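Local coordinates for protein importin subunit beta-1 (Saccharomyces cerevisiae, PDB 5OWU) that carries proteins into the nucleus as the beta subunit of importin, working with importin alpha, which recognises the classical nuclear localization signal of the cargo, at residues A[4-9]-A[38-43]; A[140-145]-A[153-158]; A[494-499]-A[536-541]; A[833-838]-A[847-852]. One frame throughout, in Å; residues are numbered along the deposited sequence.

Contact 1 (A[4-9]-A[38-43]); sequences AEFAQL and LQFAGL
F6, on helix 3-15, packs against F40 and L43 of helix 37-48, and everything that passes between 4-9 and 38-43 is apolar. The CH-pi contact comes first: CB of L43 lies over one face of the F6 ring, 4.0 Å from its centroid and 19° off the ring normal. It is displaced toward the rim, so its closest ring atom is CD2 of F6, at 3.8 Å. CD1 of L43 runs on beside the same ring and approaches CD1 of F6 to 4.0 Å. The aromatic contact is made by the far end of the ring, where CZ of F6 reaches CD1 of F40 at 3.8 Å. CD1 of F40 lies near the plane of the F6 ring at its edge; the pair as a whole is oblique, with centroids 5.8 Å apart and planes at 84°. F6 holds its ring out toward helix 37-48 with CG anti to the backbone N (chi1 -164°), which presents a face to L43 and the CZ end to F40 at once. L29 of helix 19-35 and V47 also pack on this ring. With an alanine in place of F6, L43 and F40 would probably lose their shared partner and a gap would open between the two helices. Packing of the first helix of one HEAT repeat on the first helix of the next, here HEAT 1 on HEAT 2, is characteristic of an alpha-solenoid.

Contact 2 (A[140-145]-A[153-158]); sequences VDNTGA and RASLLA
The amide of N142 meets the hydroxyl of S155 nearly in its own plane: ND2 donates to OG of S155 at 3.0 Å, with an N-H...O angle of 155° and the oxygen 11° out of the amide plane. The same OG also sits 3.3 Å from CB of N142, so the hydroxyl lies alongside the asparagine side chain from its root to its nitrogen. S155 sets OG beside its own backbone N (chi1 -58°), where it is also hydrogen-bonded to the carbonyl O of V151 one turn back; two partners therefore fix the rotation of this buried hydroxyl. The contact joins the two antiparallel helices of HEAT 4, 133-142 and 149-165, at the end where the chain turns from one to the other, N142 being the last residue of the first helix. T143, the first residue to leave helical geometry, divides its branches between two neighbours. The T143 and L156 side chains cross at a slant, and CG2 of T143 touches CD2 of L156 at 3.9 Å. OG1 of T143 is hydrogen-bonded instead to Q186 and to the carbonyl of A183 in helix 177-188, while L156 continues onto V197 and A201 of helix 195-208.

Contact 3 (A[494-499]-A[536-541]); sequences NFYPAL and AETSAS
T538 points its side chain at Y496 and P497, where the start of helix 536-553 comes up against the start of helix 496-507. From CB the side chain forks. One branch, OG1, lies between the backbone N and the carbonyl carbon (chi1 73°) and comes to the edge of the Y496 ring, in the ring plane, 3.3 Å from CD2 of Y496. The hydroxyl also has a polar partner of its own, a hydrogen bond with the carbonyl O of V535 just ahead of the helix, so this buried oxygen is satisfied while it rests against the aromatic edge. The other branch, the methyl CG2, goes to the proline: it is 3.7 Å from CA of P497, and it meets CG of P497 at the same 3.7 Å. The branches thus reach two neighbouring residues, and the T538 side chain runs at about a right angle to that of Y496. The tyrosine is held at its far end, where OH is hydrogen-bonded to the carbonyl O of M527 in helix 516-530. Such packing of the first helix of HEAT 12 against the first helix of HEAT 13 is the neighbour-to-neighbour contact of a HEAT-repeat superhelix.

Contact 4 (A[833-838]-A[847-852]); sequences RTRSGQ and TARWAR
R835 leaves its helix with CG anti to the backbone N (chi1 172°) and then turns about CB-CG (chi2 62°), and this turn lays its guanidinium beside helix 842-860, against R849. R849 starts out in the same way and is also bent at chi2, and the two arginine chains run past each other at a slant with their guanidinium planes 17° apart. What touches is the root of R849: its CB sits over one face of the R835 guanidinium, toward the rim, 3.8 Å from NH1 of R835 and 3.9 Å from CZ of R835. The charged ends stay farther apart, with NH2 of R835 4.8 Å from NE of R849, a like-charge approach probably eased by other partners. NH1 of R835 has a weak hydrogen bond with the carbonyl O of K845, and R849 a long, weak ion pair with E853. Deeper in, the methyl of A848 makes the apolar centre of the contact. Its CB lies 3.6 Å from both CA and CB of R835, and CG2 of T834 closes on it at 3.9 Å, while OG1 of T834 is hydrogen-bonded to the carbonyl of Y830 in its own helix. A serine in place of R835 would probably leave CB of R849 without its flat cover and the carbonyl of K845 without this weak bond. The small alanine lets the backbones come close, 5.0 Å between CA of R835 and CA of A848, and the whole is typical of a tight helical hairpin, here that of HEAT 19, the last repeat.

The four contacts sample the solenoid from its first repeat to its last, and none touches another; even contacts 1 and 2 have nearest atoms about 17 Å apart. Contacts 2 and 4 each close a helical hairpin within one repeat, whereas contacts 1 and 3 join helices of successive repeats. Contact 1 is buried and wholly apolar. Contacts 2 and 3 are buried too, each with a hydroxyl bonded to a carbonyl in or just before its own helix; in contact 2 that hydroxyl also accepts an amide N-H from the other helix, whereas in contact 3, with P497 exposed, it rests against an aromatic edge. Contact 4 is partly buried, with a small apolar centre and arginines toward the surface.

Contact 1 (A[4-9]-A[38-43])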
loop_
_atom_site.group_PDB
_atom_site.type_symbol
_atom_site.label_atom_id
_atom_site.label_comp_id
_atom_site.label_asym_id
_atom_site.label_seq_id
_atom_site.Cartn_x
_atom_site.Cartn_y
_atom_site.Cartn_z
ATOM N N ALA A 4 39.713 -0.360 24.178
ATOM C CA ALA A 4 39.004 -0.182 25.440
ATOM C C ALA A 4 38.277 1.158 25.481
ATOM O O ALA A 4 37.126 1.232 25.929
ATOM C CB ALA A 4 39.980 -0.306 26.608
ATOM N N GLU A 5 38.931 2.225 25.015
ATOM C CA GLU A 5 38.295 3.539 25.007
ATOM C C GLU A 5 37.089 3.560 24.077
ATOM O O GLU A 5 36.034 4.103 24.428
ATOM C CB GLU A 5 39.305 4.605 24.587
ATOM C CG GLU A 5 40.500 4.733 25.515
ATOM C CD GLU A 5 41.594 5.602 24.931
ATOM O OE1 GLU A 5 41.570 5.850 23.707
ATOM O OE2 GLU A 5 42.480 6.036 25.696
ATOM N N PHE A 6 37.232 2.987 22.879
ATOM C CA PHE A 6 36.114 2.920 21.946
ATOM C C PHE A 6 34.949 2.160 22.565
ATOM O O PHE A 6 33.790 2.604 22.508
ATOM C CB PHE A 6 36.572 2.258 20.643
ATOM C CG PHE A 6 35.635 2.469 19.490
ATOM C CD1 PHE A 6 35.561 3.697 18.864
ATOM C CD2 PHE A 6 34.836 1.435 19.023
ATOM C CE1 PHE A 6 34.707 3.902 17.803
ATOM C CE2 PHE A 6 33.978 1.635 17.956
ATOM C CZ PHE A 6 33.911 2.870 17.348
ATOM N N ALA A 7 35.246 1.013 23.182
ATOM C CA ALA A 7 34.205 0.231 23.835
ATOM C C ALA A 7 33.512 1.049 24.911
ATOM O O ALA A 7 32.290 0.959 25.080
ATOM C CB ALA A 7 34.799 -1.044 24.433
ATOM N N GLN A 8 34.276 1.862 25.646
ATOM C CA GLN A 8 33.677 2.706 26.677
ATOM C C GLN A 8 32.751 3.752 26.065
ATOM O O GLN A 8 31.675 4.025 26.611
ATOM C CB GLN A 8 34.774 3.377 27.507
ATOM C CG GLN A 8 34.266 4.083 28.760
ATOM C CD GLN A 8 33.688 3.113 29.771
ATOM O OE1 GLN A 8 34.356 2.171 30.196
ATOM N NE2 GLN A 8 32.435 3.329 30.151
ATOM N N LEU A 9 33.153 4.362 24.945
ATOM C CA LEU A 9 32.253 5.268 24.232
ATOM C C LEU A 9 30.937 4.582 23.876
ATOM O O LEU A 9 29.858 5.101 24.176
ATOM C CB LEU A 9 32.924 5.800 22.963
ATOM C CG LEU A 9 33.923 6.950 23.086
ATOM C CD1 LEU A 9 34.531 7.215 21.709
ATOM C CD2 LEU A 9 33.260 8.207 23.632
ATOM N N LEU A 38 38.513 4.386 8.591
ATOM C CA LEU A 38 39.317 3.172 8.710
ATOM C C LEU A 38 39.430 2.742 10.167
ATOM O O LEU A 38 39.155 1.586 10.513
ATOM C CB LEU A 38 40.705 3.402 8.100
ATOM C CG LEU A 38 41.641 2.200 7.889
ATOM C CD1 LEU A 38 42.848 2.650 7.079
ATOM C CD2 LEU A 38 42.117 1.557 9.182
ATOM N N GLN A 39 39.830 3.668 11.043
ATOM C CA GLN A 39 39.991 3.317 12.452
ATOM C C GLN A 39 38.645 2.997 13.098
ATOM O O GLN A 39 38.538 2.045 13.877
ATOM C CB GLN A 39 40.695 4.452 13.204
ATOM C CG GLN A 39 40.972 4.125 14.666
ATOM C CD GLN A 39 41.640 5.266 15.430
ATOM O OE1 GLN A 39 41.360 6.444 15.191
ATOM N NE2 GLN A 39 42.521 4.915 16.361
ATOM N N PHE A 40 37.616 3.792 12.809
ATOM C CA PHE A 40 36.281 3.530 13.345
ATOM C C PHE A 40 35.827 2.102 13.032
ATOM O O PHE A 40 35.341 1.375 13.909
ATOM C CB PHE A 40 35.312 4.563 12.765
ATOM C CG PHE A 40 33.871 4.278 13.040
ATOM C CD1 PHE A 40 33.260 4.767 14.179
ATOM C CD2 PHE A 40 33.117 3.538 12.147
ATOM C CE1 PHE A 40 31.925 4.514 14.431
ATOM C CE2 PHE A 40 31.787 3.275 12.394
ATOM C CZ PHE A 40 31.188 3.763 13.539
ATOM N N ALA A 41 35.999 1.679 11.781
ATOM C CA ALA A 41 35.568 0.342 11.379
ATOM C C ALA A 41 36.430 -0.738 12.025
ATOM O O ALA A 41 35.905 -1.744 12.530
ATOM C CB ALA A 41 35.606 0.223 9.856
ATOM N N GLY A 42 37.753 -0.555 12.019
ATOM C CA GLY A 42 38.620 -1.523 12.678
ATOM C C GLY A 42 38.290 -1.692 14.148
ATOM O O GLY A 42 38.137 -2.814 14.645
ATOM N N LEU A 43 38.178 -0.572 14.865
ATOM C CA LEU A 43 37.887 -0.621 16.292
ATOM C C LEU A 43 36.519 -1.236 16.558
ATOM O O LEU A 43 36.358 -2.012 17.504
ATOM C CB LEU A 43 37.959 0.783 16.892
ATOM C CG LEU A 43 39.351 1.381 17.108
ATOM C CD1 LEU A 43 39.239 2.861 17.425
ATOM C CD2 LEU A 43 40.083 0.660 18.225
#

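Contact 2 (A[140-145]-A[153-158])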
loop_
_atom_site.group_PDB
_atom_site.type_symbol
_atom_site.label_atom_id
_atom_site.label_comp_id
_atom_site.label_asym_id
_atom_site.label_seq_id
_atom_site.Cartn_x
_atom_site.Cartn_y
_atom_site.Cartn_z
ATOM N N VAL A 140 29.684 -22.437 2.438
ATOM C CA VAL A 140 29.376 -23.798 2.008
ATOM C C VAL A 140 29.924 -24.800 3.013
ATOM O O VAL A 140 29.233 -25.746 3.410
ATOM C CB VAL A 140 29.921 -24.052 0.592
ATOM C CG1 VAL A 140 29.832 -25.547 0.220
ATOM C CG2 VAL A 140 29.157 -23.211 -0.409
ATOM N N ASP A 141 31.173 -24.608 3.451
ATOM C CA ASP A 141 31.727 -25.522 4.443
ATOM C C ASP A 141 30.977 -25.435 5.769
ATOM O O ASP A 141 30.811 -26.453 6.449
ATOM C CB ASP A 141 33.219 -25.246 4.650
ATOM C CG ASP A 141 34.051 -25.597 3.432
ATOM O OD1 ASP A 141 33.584 -26.399 2.594
ATOM O OD2 ASP A 141 35.177 -25.075 3.319
ATOM N N ASN A 142 30.486 -24.247 6.132
ATOM C CA ASN A 142 29.870 -24.020 7.441
ATOM C C ASN A 142 28.492 -24.659 7.584
ATOM O O ASN A 142 28.055 -24.904 8.713
ATOM C CB ASN A 142 29.737 -22.518 7.712
ATOM C CG ASN A 142 30.989 -21.920 8.308
ATOM O OD1 ASN A 142 32.035 -22.556 8.328
ATOM N ND2 ASN A 142 30.883 -20.694 8.810
ATOM N N THR A 143 27.780 -24.895 6.490
ATOM C CA THR A 143 26.513 -25.608 6.569
ATOM C C THR A 143 26.663 -27.073 6.187
ATOM O O THR A 143 25.656 -27.764 6.002
ATOM C CB THR A 143 25.455 -24.925 5.699
ATOM O OG1 THR A 143 25.796 -25.036 4.316
ATOM C CG2 THR A 143 25.337 -23.452 6.073
ATOM N N GLY A 144 27.900 -27.559 6.074
ATOM C CA GLY A 144 28.127 -28.975 5.854
ATOM C C GLY A 144 27.579 -29.825 6.985
ATOM O O GLY A 144 27.413 -29.377 8.124
ATOM N N ALA A 145 27.330 -31.096 6.656
ATOM C CA ALA A 145 26.491 -31.950 7.493
ATOM C C ALA A 145 27.022 -32.088 8.916
ATOM O O ALA A 145 26.230 -32.189 9.859
ATOM C CB ALA A 145 26.356 -33.332 6.850
ATOM N N ARG A 153 23.543 -22.407 11.730
ATOM C CA ARG A 153 22.443 -21.458 11.844
ATOM C C ARG A 153 22.930 -20.030 11.630
ATOM O O ARG A 153 22.299 -19.252 10.909
ATOM C CB ARG A 153 21.774 -21.604 13.211
ATOM C CG ARG A 153 20.269 -21.347 13.210
ATOM C CD ARG A 153 19.941 -19.867 13.088
ATOM N NE ARG A 153 20.270 -19.123 14.302
ATOM C CZ ARG A 153 19.472 -19.014 15.361
ATOM N NH1 ARG A 153 18.279 -19.605 15.370
ATOM N NH2 ARG A 153 19.867 -18.312 16.418
ATOM N N ALA A 154 24.050 -19.663 12.254
ATOM C CA ALA A 154 24.570 -18.309 12.097
ATOM C C ALA A 154 24.946 -18.035 10.647
ATOM O O ALA A 154 24.692 -16.940 10.123
ATOM C CB ALA A 154 25.771 -18.102 13.017
ATOM N N SER A 155 25.533 -19.025 9.971
ATOM C CA SER A 155 25.902 -18.820 8.578
ATOM C C SER A 155 24.666 -18.675 7.700
ATOM O O SER A 155 24.646 -17.841 6.786
ATOM C CB SER A 155 26.796 -19.965 8.104
ATOM O OG SER A 155 27.954 -20.038 8.924
ATOM N N LEU A 156 23.616 -19.465 7.974
ATOM C CA LEU A 156 22.372 -19.329 7.222
ATOM C C LEU A 156 21.730 -17.963 7.457
ATOM O O LEU A 156 21.203 -17.350 6.520
ATOM C CB LEU A 156 21.406 -20.456 7.593
ATOM C CG LEU A 156 21.866 -21.851 7.145
ATOM C CD1 LEU A 156 21.071 -22.951 7.814
ATOM C CD2 LEU A 156 21.758 -21.977 5.639
ATOM N N LEU A 157 21.765 -17.467 8.695
ATOM C CA LEU A 157 21.323 -16.099 8.951
ATOM C C LEU A 157 22.093 -15.108 8.093
ATOM O O LEU A 157 21.501 -14.222 7.464
ATOM C CB LEU A 157 21.501 -15.740 10.427
ATOM C CG LEU A 157 20.618 -16.457 11.444
ATOM C CD1 LEU A 157 20.876 -15.872 12.817
ATOM C CD2 LEU A 157 19.144 -16.353 11.077
ATOM N N ALA A 158 23.421 -15.234 8.071
ATOM C CA ALA A 158 24.230 -14.314 7.276
ATOM C C ALA A 158 23.833 -14.356 5.804
ATOM O O ALA A 158 23.733 -13.312 5.154
ATOM C CB ALA A 158 25.714 -14.637 7.444
#

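Contact 3 (A[494-499]-A[536-541])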
loop_
_atom_site.group_PDB
_atom_site.type_symbol
_atom_site.label_atom_id
_atom_site.label_comp_id
_atom_site.label_asym_id
_atom_site.label_seq_id
_atom_site.Cartn_x
_atom_site.Cartn_y
_atom_site.Cartn_z
ATOM N N ASN A 494 -36.224 7.219 -3.583
ATOM C CA ASN A 494 -37.491 7.032 -2.882
ATOM C C ASN A 494 -37.285 6.638 -1.425
ATOM O O ASN A 494 -38.186 6.843 -0.605
ATOM C CB ASN A 494 -38.339 5.971 -3.585
ATOM C CG ASN A 494 -38.779 6.397 -4.972
ATOM O OD1 ASN A 494 -39.118 7.559 -5.201
ATOM N ND2 ASN A 494 -38.779 5.454 -5.906
ATOM N N PHE A 495 -36.118 6.093 -1.084
ATOM C CA PHE A 495 -35.820 5.655 0.270
ATOM C C PHE A 495 -34.889 6.605 1.005
ATOM O O PHE A 495 -34.518 6.317 2.148
ATOM C CB PHE A 495 -35.205 4.250 0.243
ATOM C CG PHE A 495 -36.086 3.223 -0.409
ATOM C CD1 PHE A 495 -37.065 2.559 0.319
ATOM C CD2 PHE A 495 -35.944 2.934 -1.754
ATOM C CE1 PHE A 495 -37.881 1.616 -0.288
ATOM C CE2 PHE A 495 -36.754 1.995 -2.365
ATOM C CZ PHE A 495 -37.727 1.340 -1.630
ATOM N N TYR A 496 -34.511 7.726 0.388
ATOM C CA TYR A 496 -33.559 8.631 1.033
ATOM C C TYR A 496 -34.022 9.080 2.413
ATOM O O TYR A 496 -33.241 8.962 3.372
ATOM C CB TYR A 496 -33.289 9.833 0.121
ATOM C CG TYR A 496 -31.840 9.972 -0.303
ATOM C CD1 TYR A 496 -31.233 9.004 -1.088
ATOM C CD2 TYR A 496 -31.088 11.072 0.075
ATOM C CE1 TYR A 496 -29.921 9.126 -1.486
ATOM C CE2 TYR A 496 -29.764 11.206 -0.318
ATOM C CZ TYR A 496 -29.187 10.230 -1.095
ATOM O OH TYR A 496 -27.872 10.356 -1.487
ATOM N N PRO A 497 -35.253 9.577 2.599
ATOM C CA PRO A 497 -35.676 10.002 3.944
ATOM C C PRO A 497 -35.489 8.906 4.983
ATOM O O PRO A 497 -34.765 9.089 5.971
ATOM C CB PRO A 497 -37.156 10.366 3.751
ATOM C CG PRO A 497 -37.261 10.731 2.298
ATOM C CD PRO A 497 -36.294 9.820 1.584
ATOM N N ALA A 498 -36.088 7.740 4.734
ATOM C CA ALA A 498 -35.973 6.634 5.679
ATOM C C ALA A 498 -34.510 6.306 5.963
ATOM O O ALA A 498 -34.074 6.294 7.121
ATOM C CB ALA A 498 -36.711 5.410 5.135
ATOM N N LEU A 499 -33.727 6.068 4.910
ATOM C CA LEU A 499 -32.311 5.780 5.105
ATOM C C LEU A 499 -31.651 6.857 5.961
ATOM O O LEU A 499 -31.004 6.556 6.973
ATOM C CB LEU A 499 -31.610 5.643 3.746
ATOM C CG LEU A 499 -31.977 4.376 2.973
ATOM C CD1 LEU A 499 -31.507 4.457 1.537
ATOM C CD2 LEU A 499 -31.384 3.166 3.646
ATOM N N ALA A 536 -33.860 17.276 -1.575
ATOM C CA ALA A 536 -33.294 18.433 -0.883
ATOM C C ALA A 536 -33.618 18.405 0.609
ATOM O O ALA A 536 -32.742 18.649 1.448
ATOM C CB ALA A 536 -33.806 19.724 -1.518
ATOM N N GLU A 537 -34.863 18.073 0.963
ATOM C CA GLU A 537 -35.242 18.096 2.371
ATOM C C GLU A 537 -34.334 17.197 3.203
ATOM O O GLU A 537 -33.886 17.597 4.285
ATOM C CB GLU A 537 -36.707 17.689 2.545
ATOM C CG GLU A 537 -37.277 18.080 3.911
ATOM C CD GLU A 537 -38.766 17.803 4.046
ATOM O OE1 GLU A 537 -39.160 16.616 4.038
ATOM O OE2 GLU A 537 -39.545 18.776 4.157
ATOM N N THR A 538 -34.018 15.991 2.711
ATOM C CA THR A 538 -33.176 15.106 3.512
ATOM C C THR A 538 -31.784 15.694 3.669
ATOM O O THR A 538 -31.175 15.578 4.739
ATOM C CB THR A 538 -33.091 13.700 2.904
ATOM O OG1 THR A 538 -32.260 13.717 1.733
ATOM C CG2 THR A 538 -34.465 13.191 2.552
ATOM N N SER A 539 -31.265 16.342 2.623
ATOM C CA SER A 539 -30.013 17.073 2.780
ATOM C C SER A 539 -30.124 18.074 3.923
ATOM O O SER A 539 -29.263 18.128 4.812
ATOM C CB SER A 539 -29.647 17.782 1.476
ATOM O OG SER A 539 -29.292 16.848 0.477
ATOM N N ALA A 540 -31.207 18.857 3.937
ATOM C CA ALA A 540 -31.406 19.784 5.043
ATOM C C ALA A 540 -31.382 19.041 6.370
ATOM O O ALA A 540 -30.719 19.477 7.322
ATOM C CB ALA A 540 -32.718 20.550 4.865
ATOM N N SER A 541 -32.035 17.872 6.431
ATOM C CA SER A 541 -32.073 17.135 7.688
ATOM C C SER A 541 -30.669 16.792 8.156
ATOM O O SER A 541 -30.372 16.876 9.355
ATOM C CB SER A 541 -32.922 15.867 7.547
ATOM O OG SER A 541 -34.279 16.207 7.349
#

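Contact 4 (A[833-838]-A[847-852])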
loop_
_atom_site.group_PDB
_atom_site.type_symbol
_atom_site.label_atom_id
_atom_site.label_comp_id
_atom_site.label_asym_id
_atom_site.label_seq_id
_atom_site.Cartn_x
_atom_site.Cartn_y
_atom_site.Cartn_z
ATOM N N ARG A 833 -2.761 6.841 -28.054
ATOM C CA ARG A 833 -3.179 5.943 -26.983
ATOM C C ARG A 833 -4.232 6.598 -26.101
ATOM O O ARG A 833 -5.190 5.943 -25.674
ATOM C CB ARG A 833 -1.979 5.521 -26.134
ATOM C CG ARG A 833 -0.897 4.766 -26.887
ATOM C CD ARG A 833 -0.062 3.895 -25.954
ATOM N NE ARG A 833 0.265 4.563 -24.693
ATOM C CZ ARG A 833 1.356 5.294 -24.476
ATOM N NH1 ARG A 833 2.255 5.478 -25.436
ATOM N NH2 ARG A 833 1.550 5.853 -23.287
ATOM N N THR A 834 -4.064 7.888 -25.805
ATOM C CA THR A 834 -5.033 8.582 -24.965
ATOM C C THR A 834 -6.351 8.792 -25.699
ATOM O O THR A 834 -7.419 8.753 -25.081
ATOM C CB THR A 834 -4.461 9.923 -24.503
ATOM O OG1 THR A 834 -3.226 9.706 -23.808
ATOM C CG2 THR A 834 -5.433 10.633 -23.574
ATOM N N ARG A 835 -6.292 9.009 -27.010
ATOM C CA ARG A 835 -7.491 9.237 -27.805
ATOM C C ARG A 835 -8.264 7.947 -28.053
ATOM O O ARG A 835 -9.486 7.991 -28.234
ATOM C CB ARG A 835 -7.098 9.891 -29.134
ATOM C CG ARG A 835 -8.207 10.020 -30.164
ATOM C CD ARG A 835 -9.350 10.888 -29.671
ATOM N NE ARG A 835 -10.383 11.033 -30.691
ATOM C CZ ARG A 835 -11.591 11.544 -30.476
ATOM N NH1 ARG A 835 -11.936 11.964 -29.266
ATOM N NH2 ARG A 835 -12.461 11.630 -31.473
ATOM N N SER A 836 -7.586 6.799 -28.045
ATOM C CA SER A 836 -8.196 5.529 -28.422
ATOM C C SER A 836 -8.539 4.638 -27.232
ATOM O O SER A 836 -9.561 3.945 -27.267
ATOM C CB SER A 836 -7.263 4.766 -29.366
ATOM O OG SER A 836 -6.093 4.348 -28.692
ATOM N N GLY A 837 -7.711 4.626 -26.188
ATOM C CA GLY A 837 -7.961 3.786 -25.028
ATOM C C GLY A 837 -9.357 3.976 -24.475
ATOM O O GLY A 837 -9.718 5.083 -24.067
ATOM N N GLN A 838 -10.157 2.909 -24.448
ATOM C CA GLN A 838 -11.574 3.051 -24.144
ATOM C C GLN A 838 -11.880 3.056 -22.652
ATOM O O GLN A 838 -12.983 3.458 -22.267
ATOM C CB GLN A 838 -12.380 1.942 -24.833
ATOM C CG GLN A 838 -13.892 2.014 -24.590
ATOM C CD GLN A 838 -14.445 3.432 -24.654
ATOM O OE1 GLN A 838 -13.971 4.266 -25.429
ATOM N NE2 GLN A 838 -15.445 3.715 -23.826
ATOM N N THR A 847 -10.071 15.803 -25.092
ATOM C CA THR A 847 -8.823 16.534 -24.901
ATOM C C THR A 847 -7.734 15.997 -25.821
ATOM O O THR A 847 -6.971 16.772 -26.407
ATOM C CB THR A 847 -8.381 16.449 -23.439
ATOM O OG1 THR A 847 -9.454 16.869 -22.582
ATOM C CG2 THR A 847 -7.168 17.342 -23.189
ATOM N N ALA A 848 -7.656 14.670 -25.973
ATOM C CA ALA A 848 -6.663 14.085 -26.872
ATOM C C ALA A 848 -6.907 14.513 -28.313
ATOM O O ALA A 848 -5.957 14.711 -29.078
ATOM C CB ALA A 848 -6.676 12.561 -26.759
ATOM N N ARG A 849 -8.174 14.652 -28.706
ATOM C CA ARG A 849 -8.482 15.160 -30.039
ATOM C C ARG A 849 -7.962 16.582 -30.205
ATOM O O ARG A 849 -7.288 16.895 -31.194
ATOM C CB ARG A 849 -9.992 15.096 -30.286
ATOM C CG ARG A 849 -10.490 15.805 -31.548
ATOM C CD ARG A 849 -10.005 15.134 -32.826
ATOM N NE ARG A 849 -10.895 15.424 -33.950
ATOM C CZ ARG A 849 -10.778 14.893 -35.164
ATOM N NH1 ARG A 849 -9.803 14.034 -35.432
ATOM N NH2 ARG A 849 -11.644 15.220 -36.116
ATOM N N TRP A 850 -8.266 17.459 -29.242
ATOM C CA TRP A 850 -7.725 18.816 -29.270
ATOM C C TRP A 850 -6.204 18.794 -29.416
ATOM O O TRP A 850 -5.629 19.501 -30.259
ATOM C CB TRP A 850 -8.165 19.555 -28.002
ATOM C CG TRP A 850 -7.349 20.764 -27.613
ATOM C CD1 TRP A 850 -6.511 20.871 -26.537
ATOM C CD2 TRP A 850 -7.311 22.034 -28.277
ATOM N NE1 TRP A 850 -5.947 22.125 -26.496
ATOM C CE2 TRP A 850 -6.421 22.859 -27.551
ATOM C CE3 TRP A 850 -7.938 22.556 -29.413
ATOM C CZ2 TRP A 850 -6.142 24.174 -27.929
ATOM C CZ3 TRP A 850 -7.659 23.862 -29.785
ATOM C CH2 TRP A 850 -6.769 24.654 -29.046
ATOM N N ALA A 851 -5.540 17.949 -28.625
ATOM C CA ALA A 851 -4.084 17.850 -28.685
ATOM C C ALA A 851 -3.609 17.384 -30.054
ATOM O O ALA A 851 -2.565 17.833 -30.542
ATOM C CB ALA A 851 -3.582 16.895 -27.605
ATOM N N ARG A 852 -4.347 16.464 -30.680
ATOM C CA ARG A 852 -3.966 15.967 -32.000
ATOM C C ARG A 852 -4.091 17.065 -33.049
ATOM O O ARG A 852 -3.187 17.262 -33.871
ATOM C CB ARG A 852 -4.837 14.762 -32.369
ATOM C CG ARG A 852 -4.490 14.107 -33.695
ATOM C CD ARG A 852 -3.030 13.704 -33.743
ATOM N NE ARG A 852 -2.745 12.791 -34.843
ATOM C CZ ARG A 852 -1.523 12.397 -35.184
ATOM N NH1 ARG A 852 -0.467 12.844 -34.516
ATOM N NH2 ARG A 852 -1.353 11.560 -36.197
#